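Long-range contact in intramolecular trans-sialidase (Macrobdella decora, PDB 3SLI), which cleaves sialic acid from sialoglycoconjugates by intramolecular transfer, releasing it as 2,7-anhydro-Neu5Ac: residues 101-114 against 186-198. Sequence-based numbering, arbitrary orientation.
Sequences RALYKGERVFNTVA and ELIQATGVTTYGE
Where the concanavalin-like N-terminal domain hands the chain on toward the catalytic beta-propeller, the helix ending at Thr191 and the linker after it run along strand 111-114 and the hairpin before it, and Tyr196 packs among Arg101, Tyr104, Val109 and Phe110. The Tyr196 ring, its CG beside the backbone N (chi1 -54°), reaches the backbone of 109-110, where its hydroxyl donates to Phe110 O at 2.7 Å, in the carbonyl plane and on a lone pair. A phenol suits this place because the same oxygen also accepts from a water held by Phe110 N. Val109 lays its CG2 over one face of the ring, 3.9 Å from the centroid. Tyr196 CB in turn sits over the centre of the Tyr104 ring, 4.2 Å from its centroid, while the two rings lie obliquely, planes 59° apart. Arg101 bends at chi3 (-60°) so that NE and NH2 both grip Leu103 O; its CD then rests 3.9 Å from Tyr196 CB, and NH1 forms a salt bridge with Glu668 of strand 665-670. A water joins Tyr104 OH to Gly197 N.

Farther along, threonines suit a seam that is half polar, half apolar. Thr112 OG1 and Thr194 OG1 are hydrogen-bonded at 2.7 Å, and Asn129 binds both Thr194 OG1 and Thr112 N. Thr191 OG1 turns back to Leu187 O within the helix, leaving CG2 to pack on Ala114 CB at 3.8 Å. That small methyl also meets Leu187 CD2 at 3.9 Å, letting the helix lie nearly antiparallel to the strand, 8.1 Å between axes. The whole is a short helix packed on one strand of an antiparallel beta-sandwich, followed by an extended segment whose tyrosine lies against the neighbouring hairpin.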
ATOM      1  N   ARG A 101      -6.920  -7.215  14.035  1.00 10.82           N
ATOM      2  CA  ARG A 101      -8.174  -7.096  13.297  1.00 14.24           C
ATOM      3  C   ARG A 101      -9.314  -7.549  14.204  1.00 14.14           C
ATOM      4  O   ARG A 101      -9.065  -8.063  15.288  1.00 15.47           O
ATOM      5  CB  ARG A 101      -8.140  -7.892  11.980  1.00 16.53           C
ATOM      6  CG  ARG A 101      -8.221  -9.417  12.097  1.00 15.40           C
ATOM      7  CD  ARG A 101      -8.160 -10.053  10.708  1.00 17.44           C
ATOM      8  NE  ARG A 101      -9.260  -9.613   9.842  1.00 18.38           N
ATOM      9  CZ  ARG A 101      -9.200  -9.537   8.511  1.00 17.04           C
ATOM     10  NH1 ARG A 101      -8.091  -9.863   7.865  1.00 17.16           N
ATOM     11  NH2 ARG A 101     -10.271  -9.169   7.817  1.00 18.86           N
ATOM     12  N   ALA A 102     -10.559  -7.350  13.784  1.00 15.04           N
ATOM     13  CA  ALA A 102     -11.690  -7.733  14.620  1.00 12.15           C
ATOM     14  C   ALA A 102     -12.557  -8.798  13.996  1.00 17.00           C
ATOM     15  O   ALA A 102     -12.988  -9.739  14.668  1.00 17.27           O
ATOM     16  CB  ALA A 102     -12.534  -6.510  14.954  1.00 13.38           C
ATOM     17  N   LEU A 103     -12.733  -8.699  12.686  1.00 16.87           N
ATOM     18  CA  LEU A 103     -13.586  -9.628  11.966  1.00 18.19           C
ATOM     19  C   LEU A 103     -12.913 -10.125  10.696  1.00 17.68           C
ATOM     20  O   LEU A 103     -12.213  -9.372  10.020  1.00 17.52           O
ATOM     21  CB  LEU A 103     -14.905  -8.929  11.642  1.00 21.04           C
ATOM     22  CG  LEU A 103     -16.055  -9.730  11.044  1.00 25.14           C
ATOM     23  CD1 LEU A 103     -17.347  -9.325  11.738  1.00 27.49           C
ATOM     24  CD2 LEU A 103     -16.127  -9.499   9.533  1.00 29.74           C
ATOM     25  N   TYR A 104     -13.092 -11.411  10.414  1.00 17.69           N
ATOM     26  CA  TYR A 104     -12.533 -12.055   9.231  1.00 16.45           C
ATOM     27  C   TYR A 104     -13.554 -13.055   8.701  1.00 18.09           C
ATOM     28  O   TYR A 104     -13.980 -13.969   9.418  1.00 18.54           O
ATOM     29  CB  TYR A 104     -11.244 -12.775   9.582  1.00 14.58           C
ATOM     30  CG  TYR A 104     -10.613 -13.504   8.423  1.00 17.55           C
ATOM     31  CD1 TYR A 104     -10.102 -12.808   7.322  1.00 18.68           C
ATOM     32  CD2 TYR A 104     -10.471 -14.890   8.448  1.00 18.30           C
ATOM     33  CE1 TYR A 104      -9.456 -13.480   6.281  1.00 16.00           C
ATOM     34  CE2 TYR A 104      -9.829 -15.571   7.415  1.00 17.60           C
ATOM     35  CZ  TYR A 104      -9.321 -14.860   6.340  1.00 17.50           C
ATOM     36  OH  TYR A 104      -8.655 -15.532   5.345  1.00 22.22           O
ATOM     37  N   LYS A 105     -13.960 -12.856   7.452  1.00 18.76           N
ATOM     38  CA  LYS A 105     -14.947 -13.703   6.804  1.00 21.25           C
ATOM     39  C   LYS A 105     -16.237 -13.836   7.606  1.00 23.85           C
ATOM     40  O   LYS A 105     -16.707 -14.937   7.899  1.00 25.89           O
ATOM     41  CB  LYS A 105     -14.337 -15.057   6.449  1.00 20.23           C
ATOM     42  CG  LYS A 105     -13.478 -14.972   5.207  1.00 21.51           C
ATOM     43  CD  LYS A 105     -12.537 -16.131   5.099  1.00 25.06           C
ATOM     44  CE  LYS A 105     -11.786 -16.079   3.790  1.00 25.18           C
ATOM     45  NZ  LYS A 105     -12.678 -16.528   2.701  1.00 28.07           N
ATOM     46  N   GLY A 106     -16.770 -12.683   8.002  1.00 26.21           N
ATOM     47  CA  GLY A 106     -18.017 -12.634   8.744  1.00 27.54           C
ATOM     48  C   GLY A 106     -18.021 -12.943  10.227  1.00 29.02           C
ATOM     49  O   GLY A 106     -19.051 -12.754  10.876  1.00 28.97           O
ATOM     50  N   GLU A 107     -16.901 -13.394  10.786  1.00 29.94           N
ATOM     51  CA  GLU A 107     -16.876 -13.716  12.210  1.00 29.26           C
ATOM     52  C   GLU A 107     -15.750 -13.085  13.010  1.00 26.03           C
ATOM     53  O   GLU A 107     -14.669 -12.820  12.475  1.00 20.48           O
ATOM     54  CB  GLU A 107     -16.875 -15.230  12.403  1.00 35.32           C
ATOM     55  CG  GLU A 107     -18.095 -15.893  11.786  1.00 43.99           C
ATOM     56  CD  GLU A 107     -18.164 -17.381  12.032  1.00 51.01           C
ATOM     57  OE1 GLU A 107     -17.098 -18.029  12.158  1.00 53.88           O
ATOM     58  OE2 GLU A 107     -19.297 -17.905  12.089  1.00 55.98           O
ATOM     59  N   ARG A 108     -16.034 -12.809  14.285  1.00 24.55           N
ATOM     60  CA  ARG A 108     -15.056 -12.224  15.200  1.00 24.18           C
ATOM     61  C   ARG A 108     -13.965 -13.265  15.430  1.00 22.56           C
ATOM     62  O   ARG A 108     -14.259 -14.427  15.721  1.00 21.22           O
ATOM     63  CB  ARG A 108     -15.717 -11.848  16.529  1.00 26.80           C
ATOM     64  CG  ARG A 108     -16.753 -10.728  16.437  1.00 27.58           C
ATOM     65  CD  ARG A 108     -16.108  -9.373  16.213  1.00 26.55           C
ATOM     66  NE  ARG A 108     -17.107  -8.310  16.112  1.00 26.83           N
ATOM     67  CZ  ARG A 108     -16.887  -7.036  16.425  1.00 25.86           C
ATOM     68  NH1 ARG A 108     -15.702  -6.644  16.869  1.00 24.10           N
ATOM     69  NH2 ARG A 108     -17.857  -6.143  16.286  1.00 30.05           N
ATOM     70  N   VAL A 109     -12.713 -12.853  15.283  1.00 21.22           N
ATOM     71  CA  VAL A 109     -11.591 -13.771  15.438  1.00 19.22           C
ATOM     72  C   VAL A 109     -10.638 -13.392  16.573  1.00 18.12           C
ATOM     73  O   VAL A 109     -10.615 -12.249  17.027  1.00 17.22           O
ATOM     74  CB  VAL A 109     -10.790 -13.900  14.110  1.00 20.31           C
ATOM     75  CG1 VAL A 109     -11.653 -14.560  13.030  1.00 13.87           C
ATOM     76  CG2 VAL A 109     -10.284 -12.523  13.643  1.00 20.02           C
ATOM     77  N   PHE A 110      -9.878 -14.374  17.046  1.00 17.16           N
ATOM     78  CA  PHE A 110      -8.914 -14.155  18.118  1.00 14.60           C
ATOM     79  C   PHE A 110      -7.593 -13.605  17.604  1.00 13.19           C
ATOM     80  O   PHE A 110      -7.132 -13.964  16.519  1.00 14.95           O
ATOM     81  CB  PHE A 110      -8.626 -15.465  18.866  1.00 15.71           C
ATOM     82  CG  PHE A 110      -9.673 -15.838  19.873  1.00 16.55           C
ATOM     83  CD1 PHE A 110     -10.838 -16.492  19.482  1.00 16.09           C
ATOM     84  CD2 PHE A 110      -9.492 -15.537  21.220  1.00 15.26           C
ATOM     85  CE1 PHE A 110     -11.814 -16.842  20.423  1.00 19.69           C
ATOM     86  CE2 PHE A 110     -10.456 -15.878  22.168  1.00 16.17           C
ATOM     87  CZ  PHE A 110     -11.621 -16.532  21.771  1.00 17.12           C
ATOM     88  N   ASN A 111      -6.993 -12.718  18.384  1.00 11.52           N
ATOM     89  CA  ASN A 111      -5.694 -12.162  18.050  1.00 11.67           C
ATOM     90  C   ASN A 111      -4.838 -12.550  19.249  1.00 13.77           C
ATOM     91  O   ASN A 111      -5.362 -12.725  20.357  1.00 14.12           O
ATOM     92  CB  ASN A 111      -5.744 -10.632  17.912  1.00 11.83           C
ATOM     93  CG  ASN A 111      -6.565 -10.174  16.705  1.00 12.79           C
ATOM     94  OD1 ASN A 111      -7.794 -10.130  16.757  1.00 14.93           O
ATOM     95  ND2 ASN A 111      -5.883  -9.808  15.631  1.00  8.70           N
ATOM     96  N   THR A 112      -3.546 -12.734  19.028  1.00 13.02           N
ATOM     97  CA  THR A 112      -2.643 -13.100  20.108  1.00 13.59           C
ATOM     98  C   THR A 112      -1.581 -12.017  20.189  1.00 13.30           C
ATOM     99  O   THR A 112      -0.882 -11.735  19.208  1.00 14.50           O
ATOM    100  CB  THR A 112      -2.010 -14.487  19.859  1.00 13.39           C
ATOM    101  OG1 THR A 112      -3.033 -15.409  19.449  1.00 13.10           O
ATOM    102  CG2 THR A 112      -1.352 -15.012  21.144  1.00 15.90           C
ATOM    103  N   VAL A 113      -1.471 -11.400  21.362  1.00 12.54           N
ATOM    104  CA  VAL A 113      -0.523 -10.311  21.572  1.00 12.80           C
ATOM    105  C   VAL A 113       0.409 -10.558  22.764  1.00 11.94           C
ATOM    106  O   VAL A 113       0.139 -11.424  23.604  1.00 11.67           O
ATOM    107  CB  VAL A 113      -1.287  -8.966  21.767  1.00 11.90           C
ATOM    108  CG1 VAL A 113      -2.291  -8.787  20.648  1.00 13.51           C
ATOM    109  CG2 VAL A 113      -2.005  -8.933  23.121  1.00 13.54           C
ATOM    110  N   ALA A 114       1.490  -9.785  22.831  1.00 12.04           N
ATOM    111  CA  ALA A 114       2.458  -9.912  23.911  1.00 11.51           C
ATOM    112  C   ALA A 114       3.241  -8.635  24.142  1.00 12.84           C
ATOM    113  O   ALA A 114       3.559  -7.899  23.206  1.00 11.17           O
ATOM    114  CB  ALA A 114       3.439 -11.057  23.630  1.00 14.01           C
ATOM    115  N   GLU A 186      10.528 -16.704  21.192  1.00 18.05           N
ATOM    116  CA  GLU A 186       9.418 -17.372  21.867  1.00 20.87           C
ATOM    117  C   GLU A 186       8.109 -16.604  21.672  1.00 18.28           C
ATOM    118  O   GLU A 186       7.041 -17.210  21.565  1.00 16.99           O
ATOM    119  CB  GLU A 186       9.678 -17.491  23.371  1.00 22.82           C
ATOM    120  CG  GLU A 186      10.878 -18.329  23.758  1.00 33.33           C
ATOM    121  CD  GLU A 186      11.080 -18.370  25.269  1.00 34.79           C
ATOM    122  OE1 GLU A 186      10.297 -19.072  25.951  1.00 37.02           O
ATOM    123  OE2 GLU A 186      12.005 -17.687  25.768  1.00 29.45           O
ATOM    124  N   LEU A 187       8.196 -15.274  21.661  1.00 18.01           N
ATOM    125  CA  LEU A 187       7.008 -14.429  21.504  1.00 16.93           C
ATOM    126  C   LEU A 187       6.465 -14.398  20.077  1.00 14.76           C
ATOM    127  O   LEU A 187       5.249 -14.377  19.883  1.00 14.65           O
ATOM    128  CB  LEU A 187       7.268 -13.022  22.054  1.00 16.64           C
ATOM    129  CG  LEU A 187       7.542 -13.042  23.568  1.00 15.56           C
ATOM    130  CD1 LEU A 187       7.919 -11.656  24.087  1.00 13.14           C
ATOM    131  CD2 LEU A 187       6.321 -13.592  24.300  1.00 14.70           C
ATOM    132  N   ILE A 188       7.359 -14.418  19.091  1.00 15.65           N
ATOM    133  CA  ILE A 188       6.973 -14.456  17.676  1.00 17.39           C
ATOM    134  C   ILE A 188       6.210 -15.773  17.493  1.00 16.97           C
ATOM    135  O   ILE A 188       5.124 -15.814  16.922  1.00 16.36           O
ATOM    136  CB  ILE A 188       8.229 -14.487  16.740  1.00 18.69           C
ATOM    137  CG1 ILE A 188       8.958 -13.142  16.741  1.00 19.50           C
ATOM    138  CG2 ILE A 188       7.837 -14.890  15.323  1.00 17.49           C
ATOM    139  CD1 ILE A 188       8.172 -11.999  16.134  1.00 22.93           C
ATOM    140  N   GLN A 189       6.791 -16.843  18.023  1.00 19.32           N
ATOM    141  CA  GLN A 189       6.216 -18.180  17.962  1.00 19.91           C
ATOM    142  C   GLN A 189       4.858 -18.235  18.685  1.00 20.74           C
ATOM    143  O   GLN A 189       3.852 -18.663  18.110  1.00 20.09           O
ATOM    144  CB  GLN A 189       7.202 -19.168  18.594  1.00 25.10           C
ATOM    145  CG  GLN A 189       6.798 -20.624  18.516  1.00 35.28           C
ATOM    146  CD  GLN A 189       6.920 -21.181  17.118  1.00 43.24           C
ATOM    147  OE1 GLN A 189       7.877 -20.882  16.395  1.00 46.51           O
ATOM    148  NE2 GLN A 189       5.951 -22.000  16.723  1.00 46.92           N
ATOM    149  N   ALA A 190       4.827 -17.778  19.936  1.00 17.13           N
ATOM    150  CA  ALA A 190       3.604 -17.781  20.733  1.00 15.22           C
ATOM    151  C   ALA A 190       2.457 -16.986  20.108  1.00 14.59           C
ATOM    152  O   ALA A 190       1.322 -17.467  20.059  1.00 16.28           O
ATOM    153  CB  ALA A 190       3.890 -17.259  22.128  1.00 14.62           C
ATOM    154  N   THR A 191       2.745 -15.770  19.649  1.00 13.38           N
ATOM    155  CA  THR A 191       1.704 -14.933  19.047  1.00 15.31           C
ATOM    156  C   THR A 191       1.346 -15.338  17.610  1.00 15.36           C
ATOM    157  O   THR A 191       0.234 -15.079  17.156  1.00 15.12           O
ATOM    158  CB  THR A 191       2.050 -13.413  19.108  1.00 13.24           C
ATOM    159  OG1 THR A 191       3.228 -13.138  18.342  1.00 12.83           O
ATOM    160  CG2 THR A 191       2.261 -12.958  20.559  1.00  9.61           C
ATOM    161  N   GLY A 192       2.268 -16.017  16.928  1.00 15.50           N
ATOM    162  CA  GLY A 192       2.036 -16.447  15.557  1.00 15.84           C
ATOM    163  C   GLY A 192       0.983 -17.526  15.372  1.00 18.69           C
ATOM    164  O   GLY A 192       0.704 -17.945  14.245  1.00 17.32           O
ATOM    165  N   VAL A 193       0.378 -17.965  16.469  1.00 18.57           N
ATOM    166  CA  VAL A 193      -0.642 -18.995  16.410  1.00 18.05           C
ATOM    167  C   VAL A 193      -1.943 -18.502  15.757  1.00 19.28           C
ATOM    168  O   VAL A 193      -2.826 -19.300  15.421  1.00 17.92           O
ATOM    169  CB  VAL A 193      -0.898 -19.591  17.815  1.00 22.05           C
ATOM    170  CG1 VAL A 193      -1.793 -18.684  18.645  1.00 21.50           C
ATOM    171  CG2 VAL A 193      -1.469 -20.985  17.695  1.00 28.23           C
ATOM    172  N   THR A 194      -2.079 -17.187  15.608  1.00 17.96           N
ATOM    173  CA  THR A 194      -3.259 -16.619  14.962  1.00 15.97           C
ATOM    174  C   THR A 194      -2.822 -15.623  13.891  1.00 16.20           C
ATOM    175  O   THR A 194      -2.160 -14.631  14.189  1.00 14.82           O
ATOM    176  CB  THR A 194      -4.212 -15.902  15.963  1.00 15.39           C
ATOM    177  OG1 THR A 194      -3.469 -14.980  16.775  1.00 14.82           O
ATOM    178  CG2 THR A 194      -4.955 -16.908  16.834  1.00 13.43           C
ATOM    179  N   THR A 195      -3.111 -15.944  12.633  1.00 18.12           N
ATOM    180  CA  THR A 195      -2.782 -15.063  11.512  1.00 18.13           C
ATOM    181  C   THR A 195      -3.946 -15.166  10.534  1.00 18.37           C
ATOM    182  O   THR A 195      -4.628 -16.196  10.482  1.00 15.59           O
ATOM    183  CB  THR A 195      -1.457 -15.453  10.791  1.00 19.32           C
ATOM    184  OG1 THR A 195      -1.558 -16.786  10.274  1.00 21.69           O
ATOM    185  CG2 THR A 195      -0.258 -15.348  11.737  1.00 14.58           C
ATOM    186  N   TYR A 196      -4.200 -14.087   9.796  1.00 17.59           N
ATOM    187  CA  TYR A 196      -5.300 -14.054   8.837  1.00 17.29           C
ATOM    188  C   TYR A 196      -4.810 -13.439   7.534  1.00 18.44           C
ATOM    189  O   TYR A 196      -4.145 -12.400   7.535  1.00 16.82           O
ATOM    190  CB  TYR A 196      -6.480 -13.270   9.419  1.00 17.28           C
ATOM    191  CG  TYR A 196      -6.909 -13.807  10.770  1.00 16.54           C
ATOM    192  CD1 TYR A 196      -6.305 -13.354  11.949  1.00 18.78           C
ATOM    193  CD2 TYR A 196      -7.840 -14.834  10.867  1.00 14.91           C
ATOM    194  CE1 TYR A 196      -6.612 -13.926  13.188  1.00 17.75           C
ATOM    195  CE2 TYR A 196      -8.156 -15.411  12.095  1.00 17.58           C
ATOM    196  CZ  TYR A 196      -7.535 -14.957  13.254  1.00 17.54           C
ATOM    197  OH  TYR A 196      -7.821 -15.559  14.463  1.00 15.43           O
ATOM    198  N   GLY A 197      -5.127 -14.098   6.424  1.00 18.75           N
ATOM    199  CA  GLY A 197      -4.681 -13.628   5.126  1.00 18.99           C
ATOM    200  C   GLY A 197      -3.201 -13.923   5.025  1.00 20.06           C
ATOM    201  O   GLY A 197      -2.599 -14.391   5.997  1.00 20.45           O
ATOM    202  N   GLU A 198      -2.603 -13.686   3.866  1.00 18.44           N
ATOM    203  CA  GLU A 198      -1.182 -13.943   3.722  1.00 20.13           C
ATOM    204  C   GLU A 198      -0.457 -12.796   3.055  1.00 17.89           C
ATOM    205  O   GLU A 198      -1.080 -11.865   2.553  1.00 15.97           O
ATOM    206  CB  GLU A 198      -0.937 -15.246   2.960  1.00 25.20           C
ATOM    207  CG  GLU A 198      -1.640 -15.352   1.628  1.00 39.81           C
ATOM    208  CD  GLU A 198      -1.616 -16.765   1.059  1.00 48.64           C
ATOM    209  OE1 GLU A 198      -2.168 -17.677   1.717  1.00 49.68           O
ATOM    210  OE2 GLU A 198      -1.063 -16.960  -0.053  1.00 50.01           O
TER
HETATM  211  O   HOH W   1      -5.375  -9.618   9.025  1.00 36.85           O
HETATM  212  O   HOH W   2      -6.292 -16.564   6.618  1.00 26.47           O
HETATM  213  O   HOH W   3     -10.270 -16.956  15.870  1.00 18.45           O